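Local coordinates for protein guanylate kinase (Coxiella burnetii, PDB 3TR0) that catalyses the ATP-dependent phosphorylation of GMP to GDP and probably serves to recycle GMP and, indirectly, cGMP, at residues A7-I12 with V100-D105; K35-H40 with D88-Q93; F72-T77 with R110-L115. All blocks are in the same frame, centred on the assembly; numbering follows the deposited sequence.

Contact 1 (A7-I12 with V100-D105); sequences ANLFII and VLLEID. With 5GP (guanosine-5'-monophosphate), chain D.
Backbone bonds join Phe10 and Ile12 to Val100 and Leu102 in parallel pairing. Phe10 N donates to Val100 O at 2.9 Å and Phe10 O accepts a bond from Leu102 N. Ile12 N then reaches Leu102 O at 2.8 Å, almost straight at 177°. The run is extended at one end by Val100 N on Asn8 O; at the other, Ile104 N meets Ile12 O at 3.3 Å through a more bent bond (136°). Strand 9-13 is the middle strand of the five-stranded parallel sheet of the P-loop kinase core, with 99-103 beside it, and runs on into the predicted ATP-binding loop.

Apolar side chains meet on both faces. On the face of Leu9, Ile11, Val100 and Leu102, Leu9 lies side by side with Val100, CD2 3.8 Å from Val100 CB, and helix 106-115 packs on Leu9 and Ile11. On the face of Phe10 and Ile12, Leu101 CD2 rests 3.8 Å from Phe10 CB and also touches Ile12 CG1.

Past the strand the chain meets GMP. Ile104 presents CG1 to Ile11 CG2 and turns CG2 to the guanine, 3.3 Å from N1, while Asp105 OD1 accepts a hydrogen bond from guanine N2 at 3.0 Å.

Contact 2 (K35-H40 with D88-Q93); sequences KISISH and DWVLRQ. With 5GP (guanosine-5'-monophosphate), chain D.
The edge of the parallel core sheet, where strand 34-36 runs out into the chain leading to the GMP pocket, receives the indole of Trp89 from helix 87-95. No hydrogen bond crosses between the two segments, and the indole carries most of the contact through its six-membered ring. Trp89 CG stands anti to its backbone N (chi1 179°), a placement that starts the indole out toward Ser37. The far corner of the ring meets the backbone: Trp89 CZ3 lies 3.4 Å from Ser37 CA and also touches Ser37 CB, while Trp89 CH2 approaches Ile36 O at 3.5 Å. Lys35 CB sits at the ring edge, near its plane, 4.0 Å from Trp89 CH2.

Gln93, one turn further along the helix, covers a face of the same indole with its CG, 3.4 Å above the plane and offset toward the rim. Gln93 OE1 comes 3.4 Å from Lys35 CE, the two side chains crossing at about a right angle. On the other segment, Ser37 OG makes a looser contact with Val90 CG2 at 4.1 Å.

Two residues beyond Ser37, Ser39 OG donates a hydrogen bond of 2.6 Å to guanine O6 of GMP, so the chain that packs against the helix at Ser37 also supplies a hydrogen-bond donor to the base. Strand 99-103 lies beside strand 34-36 and bonds to Lys35 and Ser37 through Leu101, while its Val100 touches both Trp89 and Gln93. Helix 20-30 packs against Ile36, and Thr85 of strand 81-86 meets Ser37 and Val90.

Contact 3 (F72-T77 with R110-L115); sequences FLEHAT and RQIREL. With 5GP (guanosine-5'-monophosphate), chain D.
The side-chain amide of Gln111 bonds to both backbone polar atoms of His75. Gln111 OE1 accepts a hydrogen bond from His75 N at 3.1 Å, and Gln111 NE2 donates to His75 O at 2.7 Å with an N-H...O angle of 169°. His75 O lies almost in the amide plane, although NE2 stands well above the plane of the His75 carbonyl. The glutamine chain is extended beyond CG (chi2 172°), which carries CD out from the helix toward the strand. This two-point grip fixes the amide's rotation and ties helix 106-115 to the backbone of the residue right after Glu74.

Glu74 turns its carboxylate to the guanine of GMP. Glu74 OE1 accepts a hydrogen bond from guanine N1 at 2.7 Å and so reads that N-H of the base; the bond from guanine N2 to OE2 is modelled doubtfully short. Thr85 OG1 also hydrogen-bonds OE1, consistent with a second-shell role in orienting the carboxylate. The Glu74 and Gln111 side chains cross at about a right angle, with the carboxylate and amide planes 55° apart. Ala76 CB lies 3.6 Å from guanine N2.

Apolar contacts continue toward the end of the helix. Ile112 CD1 touches Glu74 CB at 3.7 Å and Leu73 CG at 4.0 Å. Leu73 CD1 meets both methyls of Leu115, CD1 and CD2, each at 3.5 Å, where the chain turns a corner at Leu73 and Glu74.

Strand 72-78, broken at that corner, is an outer strand of the mixed sheet within this chain and pairs with strand 81-86. Helix 60-69 packs on Phe72 and His75, helix 87-95 touches Leu73, and Ile112 reaches across to Leu9 and Ile11 of strand 9-13.

Overall arrangement
The three contacts all reach one GMP; contact 1 lies in the core sheet, contact 2 sets helix 87-95 against that sheet's edge, and contact 3 links strand 72-78 of the mixed sheet to helix 106-115, which packs on the core. Contacts 1 and 2, with centres about 10 Å apart, meet at Leu102 CD2 and Ser37 CB, 3.6 Å apart. Contact 3, its centre about 11 Å from that of contact 1, meets it beside the guanine, where Ile104 CG2 lies 3.6 Å from Glu74 OE1. Contacts 2 and 3 lie about 13 Å apart between centres and touch at Val90 CG1 and Leu73 CD2, 4.0 Å apart. Each contact gives the guanine a hydrogen-bonding side chain, Asp105, Ser39 and Glu74 in turn.

Contact 1 (A7-I12 with V100-D105)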
loop_
_atom_site.group_PDB
_atom_site.type_symbol
_atom_site.label_atom_id
_atom_site.label_comp_id
_atom_site.label_asym_id
_atom_site.label_seq_id
_atom_site.Cartn_x
_atom_site.Cartn_y
_atom_site.Cartn_z
ATOM N N ALA A 7 3.416 -14.256 -4.753
ATOM C CA ALA A 7 4.176 -13.248 -5.474
ATOM C C ALA A 7 3.301 -12.481 -6.451
ATOM O O ALA A 7 2.303 -12.997 -6.944
ATOM C CB ALA A 7 5.347 -13.902 -6.204
ATOM N N ASN A 8 3.695 -11.247 -6.737
ATOM C CA ASN A 8 2.898 -10.378 -7.584
ATOM C C ASN A 8 3.784 -9.725 -8.633
ATOM O O ASN A 8 5.013 -9.774 -8.540
ATOM C CB ASN A 8 2.214 -9.308 -6.724
ATOM C CG ASN A 8 0.973 -8.725 -7.379
ATOM O OD1 ASN A 8 0.686 -8.986 -8.543
ATOM N ND2 ASN A 8 0.228 -7.931 -6.622
ATOM N N LEU A 9 3.153 -9.127 -9.635
ATOM C CA LEU A 9 3.859 -8.320 -10.618
ATOM C C LEU A 9 3.720 -6.844 -10.260
ATOM O O LEU A 9 2.636 -6.381 -9.928
ATOM C CB LEU A 9 3.286 -8.563 -12.012
ATOM C CG LEU A 9 3.280 -10.014 -12.503
ATOM C CD1 LEU A 9 2.658 -10.091 -13.889
ATOM C CD2 LEU A 9 4.692 -10.577 -12.514
ATOM N N PHE A 10 4.824 -6.113 -10.334
ATOM C CA PHE A 10 4.813 -4.687 -10.069
ATOM C C PHE A 10 5.267 -3.953 -11.310
ATOM O O PHE A 10 6.443 -3.998 -11.668
ATOM C CB PHE A 10 5.717 -4.354 -8.883
ATOM C CG PHE A 10 5.210 -4.889 -7.575
ATOM C CD1 PHE A 10 4.338 -4.145 -6.801
ATOM C CD2 PHE A 10 5.585 -6.147 -7.131
ATOM C CE1 PHE A 10 3.864 -4.637 -5.600
ATOM C CE2 PHE A 10 5.114 -6.641 -5.933
ATOM C CZ PHE A 10 4.247 -5.887 -5.168
ATOM N N ILE A 11 4.320 -3.294 -11.973
ATOM C CA ILE A 11 4.589 -2.599 -13.226
ATOM C C ILE A 11 5.095 -1.203 -12.912
ATOM O O ILE A 11 4.476 -0.480 -12.138
ATOM C CB ILE A 11 3.310 -2.487 -14.079
ATOM C CG1 ILE A 11 2.745 -3.877 -14.385
ATOM C CG2 ILE A 11 3.585 -1.730 -15.371
ATOM C CD1 ILE A 11 1.286 -3.868 -14.788
ATOM N N ILE A 12 6.224 -0.832 -13.507
ATOM C CA ILE A 12 6.767 0.508 -13.347
ATOM C C ILE A 12 6.833 1.183 -14.708
ATOM O O ILE A 12 7.528 0.702 -15.605
ATOM C CB ILE A 12 8.191 0.476 -12.785
ATOM C CG1 ILE A 12 8.295 -0.516 -11.627
ATOM C CG2 ILE A 12 8.610 1.864 -12.344
ATOM C CD1 ILE A 12 7.514 -0.100 -10.409
ATOM N N VAL A 100 8.035 -9.752 -9.099
ATOM C CA VAL A 100 8.742 -9.376 -10.313
ATOM C C VAL A 100 8.439 -7.937 -10.671
ATOM O O VAL A 100 7.284 -7.518 -10.668
ATOM C CB VAL A 100 8.354 -10.266 -11.496
ATOM C CG1 VAL A 100 8.974 -9.727 -12.790
ATOM C CG2 VAL A 100 8.800 -11.708 -11.245
ATOM N N LEU A 101 9.491 -7.186 -10.972
ATOM C CA LEU A 101 9.349 -5.816 -11.437
ATOM C C LEU A 101 9.357 -5.785 -12.953
ATOM O O LEU A 101 10.251 -6.347 -13.586
ATOM C CB LEU A 101 10.487 -4.959 -10.896
ATOM C CG LEU A 101 10.366 -4.630 -9.411
ATOM C CD1 LEU A 101 11.719 -4.312 -8.812
ATOM C CD2 LEU A 101 9.403 -3.474 -9.224
ATOM N N LEU A 102 8.352 -5.139 -13.533
ATOM C CA LEU A 102 8.282 -4.992 -14.982
ATOM C C LEU A 102 8.420 -3.523 -15.360
ATOM O O LEU A 102 7.524 -2.717 -15.102
ATOM C CB LEU A 102 6.961 -5.551 -15.518
ATOM C CG LEU A 102 6.658 -7.030 -15.232
ATOM C CD1 LEU A 102 5.239 -7.384 -15.658
ATOM C CD2 LEU A 102 7.662 -7.914 -15.930
ATOM N N GLU A 103 9.555 -3.172 -15.956
ATOM C CA GLU A 103 9.759 -1.813 -16.439
ATOM C C GLU A 103 9.265 -1.764 -17.869
ATOM O O GLU A 103 10.025 -2.033 -18.799
ATOM C CB GLU A 103 11.238 -1.446 -16.403
ATOM C CG GLU A 103 11.870 -1.480 -15.032
ATOM C CD GLU A 103 13.355 -1.169 -15.082
ATOM O OE1 GLU A 103 14.115 -1.986 -15.643
ATOM O OE2 GLU A 103 13.758 -0.103 -14.574
ATOM N N ILE A 104 7.987 -1.452 -18.042
ATOM C CA ILE A 104 7.355 -1.512 -19.352
ATOM C C ILE A 104 6.511 -0.270 -19.594
ATOM O O ILE A 104 6.200 0.458 -18.656
ATOM C CB ILE A 104 6.478 -2.769 -19.493
ATOM C CG1 ILE A 104 5.406 -2.802 -18.404
ATOM C CG2 ILE A 104 7.337 -4.032 -19.416
ATOM C CD1 ILE A 104 4.509 -4.025 -18.462
ATOM N N ASP A 105 6.147 -0.020 -20.851
ATOM C CA ASP A 105 5.399 1.189 -21.185
ATOM C C ASP A 105 3.916 1.003 -20.911
ATOM O O ASP A 105 3.498 -0.042 -20.409
ATOM C CB ASP A 105 5.630 1.618 -22.641
ATOM C CG ASP A 105 4.760 0.862 -23.627
ATOM O OD1 ASP A 105 4.498 -0.330 -23.400
ATOM O OD2 ASP A 105 4.336 1.465 -24.639
HETATM P P 5GP D . 14.749 2.429 -23.973
HETATM O O1P 5GP D . 15.726 1.644 -23.133
HETATM O O2P 5GP D . 14.785 2.242 -25.467
HETATM O O3P 5GP D . 14.891 3.893 -23.628
HETATM O "O5'" 5GP D . 13.273 2.172 -23.440
HETATM C "C5'" 5GP D . 12.143 2.582 -24.191
HETATM C "C4'" 5GP D . 10.867 2.344 -23.430
HETATM O "O4'" 5GP D . 10.317 1.064 -23.799
HETATM C "C3'" 5GP D . 11.010 2.250 -21.920
HETATM O "O3'" 5GP D . 11.080 3.518 -21.292
HETATM C "C2'" 5GP D . 9.791 1.434 -21.505
HETATM O "O2'" 5GP D . 8.660 2.278 -21.350
HETATM C "C1'" 5GP D . 9.559 0.546 -22.733
HETATM N N9 5GP D . 9.960 -0.853 -22.504
HETATM C C8 5GP D . 11.162 -1.356 -22.194
HETATM N N7 5GP D . 11.053 -2.706 -22.105
HETATM C C5 5GP D . 9.764 -3.031 -22.364
HETATM C C6 5GP D . 9.044 -4.220 -22.421
HETATM O O6 5GP D . 9.598 -5.323 -22.196
HETATM N N1 5GP D . 7.741 -4.177 -22.721
HETATM C C2 5GP D . 7.114 -3.017 -22.964
HETATM N N2 5GP D . 5.794 -2.987 -23.265
HETATM N N3 5GP D . 7.783 -1.852 -22.913
HETATM C C4 5GP D . 9.100 -1.851 -22.621
#

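Contact 2 (K35-H40 with D88-Q93)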
loop_
_atom_site.group_PDB
_atom_site.type_symbol
_atom_site.label_atom_id
_atom_site.label_comp_id
_atom_site.label_asym_id
_atom_site.label_seq_id
_atom_site.Cartn_x
_atom_site.Cartn_y
_atom_site.Cartn_z
ATOM N N LYS A 35 12.758 -9.381 -8.137
ATOM C CA LYS A 35 13.721 -9.317 -9.230
ATOM C C LYS A 35 13.166 -8.554 -10.422
ATOM O O LYS A 35 11.953 -8.504 -10.633
ATOM C CB LYS A 35 14.146 -10.727 -9.641
ATOM C CG LYS A 35 14.607 -11.575 -8.463
ATOM C CD LYS A 35 15.998 -12.145 -8.668
ATOM C CE LYS A 35 15.950 -13.480 -9.391
ATOM N NZ LYS A 35 17.280 -14.153 -9.388
ATOM N N ILE A 36 14.063 -7.958 -11.199
ATOM C CA ILE A 36 13.675 -7.193 -12.370
ATOM C C ILE A 36 13.686 -8.055 -13.619
ATOM O O ILE A 36 14.687 -8.701 -13.928
ATOM C CB ILE A 36 14.630 -6.005 -12.611
ATOM C CG1 ILE A 36 14.731 -5.129 -11.362
ATOM C CG2 ILE A 36 14.159 -5.187 -13.797
ATOM C CD1 ILE A 36 15.836 -4.091 -11.439
ATOM N N SER A 37 12.571 -8.068 -14.339
ATOM C CA SER A 37 12.529 -8.746 -15.630
ATOM C C SER A 37 13.405 -8.013 -16.636
ATOM O O SER A 37 13.243 -6.810 -16.849
ATOM C CB SER A 37 11.095 -8.830 -16.151
ATOM O OG SER A 37 11.055 -9.371 -17.458
ATOM N N ILE A 38 14.341 -8.740 -17.242
ATOM C CA ILE A 38 15.161 -8.182 -18.312
ATOM C C ILE A 38 14.460 -8.425 -19.639
ATOM O O ILE A 38 14.249 -9.572 -20.044
ATOM C CB ILE A 38 16.565 -8.811 -18.346
ATOM C CG1 ILE A 38 17.293 -8.545 -17.026
ATOM C CG2 ILE A 38 17.359 -8.270 -19.522
ATOM C CD1 ILE A 38 17.229 -7.097 -16.583
ATOM N N SER A 39 14.087 -7.337 -20.304
ATOM C CA SER A 39 13.305 -7.404 -21.534
ATOM C C SER A 39 14.133 -7.757 -22.760
ATOM O O SER A 39 15.351 -7.576 -22.781
ATOM C CB SER A 39 12.605 -6.063 -21.788
ATOM O OG SER A 39 11.702 -5.754 -20.732
ATOM N N HIS A 40 13.450 -8.261 -23.782
ATOM C CA HIS A 40 14.022 -8.382 -25.115
ATOM C C HIS A 40 13.657 -7.126 -25.896
ATOM O O HIS A 40 12.571 -6.572 -25.718
ATOM C CB HIS A 40 13.474 -9.622 -25.824
ATOM C CG HIS A 40 14.042 -10.914 -25.324
ATOM N ND1 HIS A 40 13.617 -11.515 -24.157
ATOM C CD2 HIS A 40 14.990 -11.733 -25.840
ATOM C CE1 HIS A 40 14.284 -12.640 -23.974
ATOM N NE2 HIS A 40 15.124 -12.797 -24.983
ATOM N N ASP A 88 8.261 -17.012 -19.686
ATOM C CA ASP A 88 8.655 -18.124 -18.831
ATOM C C ASP A 88 9.494 -17.689 -17.635
ATOM O O ASP A 88 9.317 -18.196 -16.524
ATOM C CB ASP A 88 9.376 -19.208 -19.633
ATOM C CG ASP A 88 9.359 -20.547 -18.934
ATOM O OD1 ASP A 88 8.256 -21.107 -18.756
ATOM O OD2 ASP A 88 10.439 -21.036 -18.553
ATOM N N TRP A 89 10.408 -16.750 -17.849
ATOM C CA TRP A 89 11.256 -16.297 -16.756
ATOM C C TRP A 89 10.416 -15.702 -15.631
ATOM O O TRP A 89 10.663 -15.961 -14.457
ATOM C CB TRP A 89 12.277 -15.272 -17.240
ATOM C CG TRP A 89 13.155 -14.771 -16.139
ATOM C CD1 TRP A 89 14.362 -15.278 -15.758
ATOM C CD2 TRP A 89 12.887 -13.672 -15.261
ATOM N NE1 TRP A 89 14.867 -14.559 -14.703
ATOM C CE2 TRP A 89 13.981 -13.564 -14.380
ATOM C CE3 TRP A 89 11.831 -12.762 -15.140
ATOM C CZ2 TRP A 89 14.054 -12.582 -13.395
ATOM C CZ3 TRP A 89 11.903 -11.788 -14.155
ATOM C CH2 TRP A 89 13.006 -11.708 -13.296
ATOM N N VAL A 90 9.419 -14.909 -15.999
ATOM C CA VAL A 90 8.552 -14.268 -15.017
ATOM C C VAL A 90 7.797 -15.313 -14.192
ATOM O O VAL A 90 7.769 -15.249 -12.963
ATOM C CB VAL A 90 7.547 -13.322 -15.697
ATOM C CG1 VAL A 90 6.504 -12.847 -14.699
ATOM C CG2 VAL A 90 8.271 -12.131 -16.316
ATOM N N LEU A 91 7.203 -16.285 -14.871
ATOM C CA LEU A 91 6.436 -17.313 -14.181
ATOM C C LEU A 91 7.307 -18.176 -13.267
ATOM O O LEU A 91 6.856 -18.608 -12.211
ATOM C CB LEU A 91 5.653 -18.173 -15.174
ATOM C CG LEU A 91 4.646 -17.398 -16.026
ATOM C CD1 LEU A 91 3.823 -18.348 -16.886
ATOM C CD2 LEU A 91 3.738 -16.545 -15.140
ATOM N N ARG A 92 8.550 -18.430 -13.668
ATOM C CA ARG A 92 9.481 -19.142 -12.795
ATOM C C ARG A 92 9.724 -18.385 -11.487
ATOM O O ARG A 92 9.767 -18.988 -10.409
ATOM C CB ARG A 92 10.809 -19.415 -13.499
ATOM C CG ARG A 92 10.710 -20.420 -14.624
ATOM C CD ARG A 92 12.054 -21.082 -14.900
ATOM N NE ARG A 92 13.119 -20.125 -15.200
ATOM C CZ ARG A 92 13.331 -19.589 -16.398
ATOM N NH1 ARG A 92 12.539 -19.898 -17.414
ATOM N NH2 ARG A 92 14.330 -18.737 -16.581
ATOM N N GLN A 93 9.882 -17.068 -11.590
ATOM C CA GLN A 93 10.096 -16.222 -10.419
ATOM C C GLN A 93 8.893 -16.241 -9.488
ATOM O O GLN A 93 9.038 -16.387 -8.273
ATOM C CB GLN A 93 10.393 -14.778 -10.837
ATOM C CG GLN A 93 11.535 -14.641 -11.822
ATOM C CD GLN A 93 12.772 -15.406 -11.395
ATOM O OE1 GLN A 93 13.203 -15.320 -10.247
ATOM N NE2 GLN A 93 13.349 -16.164 -12.322
HETATM P P 5GP D . 14.749 2.429 -23.973
HETATM O O1P 5GP D . 15.726 1.644 -23.133
HETATM O O2P 5GP D . 14.785 2.242 -25.467
HETATM O O3P 5GP D . 14.891 3.893 -23.628
HETATM O "O5'" 5GP D . 13.273 2.172 -23.440
HETATM C "C5'" 5GP D . 12.143 2.582 -24.191
HETATM C "C4'" 5GP D . 10.867 2.344 -23.430
HETATM O "O4'" 5GP D . 10.317 1.064 -23.799
HETATM C "C3'" 5GP D . 11.010 2.250 -21.920
HETATM O "O3'" 5GP D . 11.080 3.518 -21.292
HETATM C "C2'" 5GP D . 9.791 1.434 -21.505
HETATM O "O2'" 5GP D . 8.660 2.278 -21.350
HETATM C "C1'" 5GP D . 9.559 0.546 -22.733
HETATM N N9 5GP D . 9.960 -0.853 -22.504
HETATM C C8 5GP D . 11.162 -1.356 -22.194
HETATM N N7 5GP D . 11.053 -2.706 -22.105
HETATM C C5 5GP D . 9.764 -3.031 -22.364
HETATM C C6 5GP D . 9.044 -4.220 -22.421
HETATM O O6 5GP D . 9.598 -5.323 -22.196
HETATM N N1 5GP D . 7.741 -4.177 -22.721
HETATM C C2 5GP D . 7.114 -3.017 -22.964
HETATM N N2 5GP D . 5.794 -2.987 -23.265
HETATM N N3 5GP D . 7.783 -1.852 -22.913
HETATM C C4 5GP D . 9.100 -1.851 -22.621
#

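Contact 3 (F72-T77 with R110-L115)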
loop_
_atom_site.group_PDB
_atom_site.type_symbol
_atom_site.label_atom_id
_atom_site.label_comp_id
_atom_site.label_asym_id
_atom_site.label_seq_id
_atom_site.Cartn_x
_atom_site.Cartn_y
_atom_site.Cartn_z
ATOM N N PHE A 72 6.248 -14.134 -25.515
ATOM C CA PHE A 72 6.138 -12.934 -24.695
ATOM C C PHE A 72 4.871 -12.908 -23.847
ATOM O O PHE A 72 3.785 -13.238 -24.315
ATOM C CB PHE A 72 6.211 -11.675 -25.560
ATOM C CG PHE A 72 7.560 -11.438 -26.174
ATOM C CD1 PHE A 72 8.674 -11.253 -25.374
ATOM C CD2 PHE A 72 7.711 -11.387 -27.550
ATOM C CE1 PHE A 72 9.914 -11.029 -25.935
ATOM C CE2 PHE A 72 8.944 -11.154 -28.112
ATOM C CZ PHE A 72 10.049 -10.981 -27.304
ATOM N N LEU A 73 5.031 -12.507 -22.592
ATOM C CA LEU A 73 3.907 -12.291 -21.693
ATOM C C LEU A 73 3.218 -11.016 -22.132
ATOM O O LEU A 73 2.014 -10.826 -21.935
ATOM C CB LEU A 73 4.432 -12.118 -20.270
ATOM C CG LEU A 73 3.445 -12.173 -19.109
ATOM C CD1 LEU A 73 2.712 -13.498 -19.116
ATOM C CD2 LEU A 73 4.183 -11.971 -17.797
ATOM N N GLU A 74 4.013 -10.156 -22.756
ATOM C CA GLU A 74 3.628 -8.802 -23.077
ATOM C C GLU A 74 4.608 -8.288 -24.124
ATOM O O GLU A 74 5.804 -8.569 -24.040
ATOM C CB GLU A 74 3.723 -7.970 -21.794
ATOM C CG GLU A 74 3.651 -6.483 -21.960
ATOM C CD GLU A 74 4.919 -5.885 -22.532
ATOM O OE1 GLU A 74 6.036 -6.194 -22.044
ATOM O OE2 GLU A 74 4.782 -5.097 -23.481
ATOM N N HIS A 75 4.113 -7.555 -25.117
ATOM C CA HIS A 75 5.001 -6.922 -26.088
ATOM C C HIS A 75 4.367 -5.685 -26.719
ATOM O O HIS A 75 3.147 -5.584 -26.829
ATOM C CB HIS A 75 5.445 -7.921 -27.164
ATOM C CG HIS A 75 4.390 -8.226 -28.182
ATOM N ND1 HIS A 75 4.385 -7.658 -29.437
ATOM C CD2 HIS A 75 3.305 -9.033 -28.128
ATOM C CE1 HIS A 75 3.343 -8.107 -30.116
ATOM N NE2 HIS A 75 2.671 -8.941 -29.343
ATOM N N ALA A 76 5.207 -4.738 -27.125
ATOM C CA ALA A 76 4.714 -3.489 -27.684
ATOM C C ALA A 76 5.731 -2.880 -28.629
ATOM O O ALA A 76 6.907 -3.250 -28.620
ATOM C CB ALA A 76 4.379 -2.500 -26.570
ATOM N N THR A 77 5.263 -1.942 -29.443
ATOM C CA THR A 77 6.132 -1.188 -30.327
ATOM C C THR A 77 6.267 0.232 -29.807
ATOM O O THR A 77 5.268 0.896 -29.530
ATOM C CB THR A 77 5.573 -1.143 -31.757
ATOM O OG1 THR A 77 5.483 -2.475 -32.276
ATOM C CG2 THR A 77 6.476 -0.309 -32.649
ATOM N N ARG A 110 -1.222 -2.250 -19.906
ATOM C CA ARG A 110 -2.585 -2.676 -20.218
ATOM C C ARG A 110 -2.665 -4.190 -20.416
ATOM O O ARG A 110 -3.614 -4.830 -19.964
ATOM C CB ARG A 110 -3.124 -1.948 -21.456
ATOM C CG ARG A 110 -3.356 -0.453 -21.271
ATOM C CD ARG A 110 -4.070 0.143 -22.484
ATOM N NE ARG A 110 -4.422 1.547 -22.308
ATOM C CZ ARG A 110 -5.186 2.234 -23.152
ATOM N NH1 ARG A 110 -5.680 1.641 -24.231
ATOM N NH2 ARG A 110 -5.460 3.512 -22.920
ATOM N N GLN A 111 -1.669 -4.760 -21.088
ATOM C CA GLN A 111 -1.648 -6.199 -21.346
ATOM C C GLN A 111 -1.505 -6.994 -20.056
ATOM O O GLN A 111 -2.221 -7.971 -19.832
ATOM C CB GLN A 111 -0.508 -6.559 -22.299
ATOM C CG GLN A 111 -0.684 -6.024 -23.706
ATOM C CD GLN A 111 0.545 -6.244 -24.557
ATOM O OE1 GLN A 111 1.012 -7.373 -24.711
ATOM N NE2 GLN A 111 1.085 -5.164 -25.104
ATOM N N ILE A 112 -0.574 -6.570 -19.209
ATOM C CA ILE A 112 -0.324 -7.258 -17.948
ATOM C C ILE A 112 -1.541 -7.203 -17.020
ATOM O O ILE A 112 -1.892 -8.200 -16.389
ATOM C CB ILE A 112 0.911 -6.684 -17.233
ATOM C CG1 ILE A 112 2.159 -6.878 -18.096
ATOM C CG2 ILE A 112 1.101 -7.356 -15.883
ATOM C CD1 ILE A 112 2.500 -8.334 -18.354
ATOM N N ARG A 113 -2.187 -6.042 -16.941
ATOM C CA ARG A 113 -3.378 -5.898 -16.100
ATOM C C ARG A 113 -4.469 -6.889 -16.493
ATOM O O ARG A 113 -5.151 -7.445 -15.632
ATOM C CB ARG A 113 -3.929 -4.472 -16.139
ATOM C CG ARG A 113 -3.071 -3.456 -15.414
ATOM C CD ARG A 113 -3.770 -2.108 -15.286
ATOM N NE ARG A 113 -2.803 -1.051 -15.012
ATOM C CZ ARG A 113 -2.330 -0.221 -15.933
ATOM N NH1 ARG A 113 -2.760 -0.308 -17.187
ATOM N NH2 ARG A 113 -1.438 0.702 -15.602
ATOM N N GLU A 114 -4.635 -7.098 -17.793
ATOM C CA GLU A 114 -5.598 -8.070 -18.297
ATOM C C GLU A 114 -5.187 -9.483 -17.904
ATOM O O GLU A 114 -6.000 -10.274 -17.425
ATOM C CB GLU A 114 -5.700 -7.976 -19.821
ATOM C CG GLU A 114 -6.372 -6.714 -20.334
ATOM C CD GLU A 114 -7.847 -6.917 -20.619
ATOM O OE1 GLU A 114 -8.235 -8.057 -20.954
ATOM O OE2 GLU A 114 -8.618 -5.941 -20.508
ATOM N N LEU A 115 -3.910 -9.784 -18.102
ATOM C CA LEU A 115 -3.387 -11.136 -17.959
ATOM C C LEU A 115 -3.150 -11.555 -16.505
ATOM O O LEU A 115 -3.198 -12.742 -16.179
ATOM C CB LEU A 115 -2.097 -11.261 -18.776
ATOM C CG LEU A 115 -1.319 -12.574 -18.790
ATOM C CD1 LEU A 115 -0.579 -12.721 -20.110
ATOM C CD2 LEU A 115 -0.355 -12.639 -17.614
HETATM P P 5GP D . 14.749 2.429 -23.973
HETATM O O1P 5GP D . 15.726 1.644 -23.133
HETATM O O2P 5GP D . 14.785 2.242 -25.467
HETATM O O3P 5GP D . 14.891 3.893 -23.628
HETATM O "O5'" 5GP D . 13.273 2.172 -23.440
HETATM C "C5'" 5GP D . 12.143 2.582 -24.191
HETATM C "C4'" 5GP D . 10.867 2.344 -23.430
HETATM O "O4'" 5GP D . 10.317 1.064 -23.799
HETATM C "C3'" 5GP D . 11.010 2.250 -21.920
HETATM O "O3'" 5GP D . 11.080 3.518 -21.292
HETATM C "C2'" 5GP D . 9.791 1.434 -21.505
HETATM O "O2'" 5GP D . 8.660 2.278 -21.350
HETATM C "C1'" 5GP D . 9.559 0.546 -22.733
HETATM N N9 5GP D . 9.960 -0.853 -22.504
HETATM C C8 5GP D . 11.162 -1.356 -22.194
HETATM N N7 5GP D . 11.053 -2.706 -22.105
HETATM C C5 5GP D . 9.764 -3.031 -22.364
HETATM C C6 5GP D . 9.044 -4.220 -22.421
HETATM O O6 5GP D . 9.598 -5.323 -22.196
HETATM N N1 5GP D . 7.741 -4.177 -22.721
HETATM C C2 5GP D . 7.114 -3.017 -22.964
HETATM N N2 5GP D . 5.794 -2.987 -23.265
HETATM N N3 5GP D . 7.783 -1.852 -22.913
HETATM C C4 5GP D . 9.100 -1.851 -22.621
#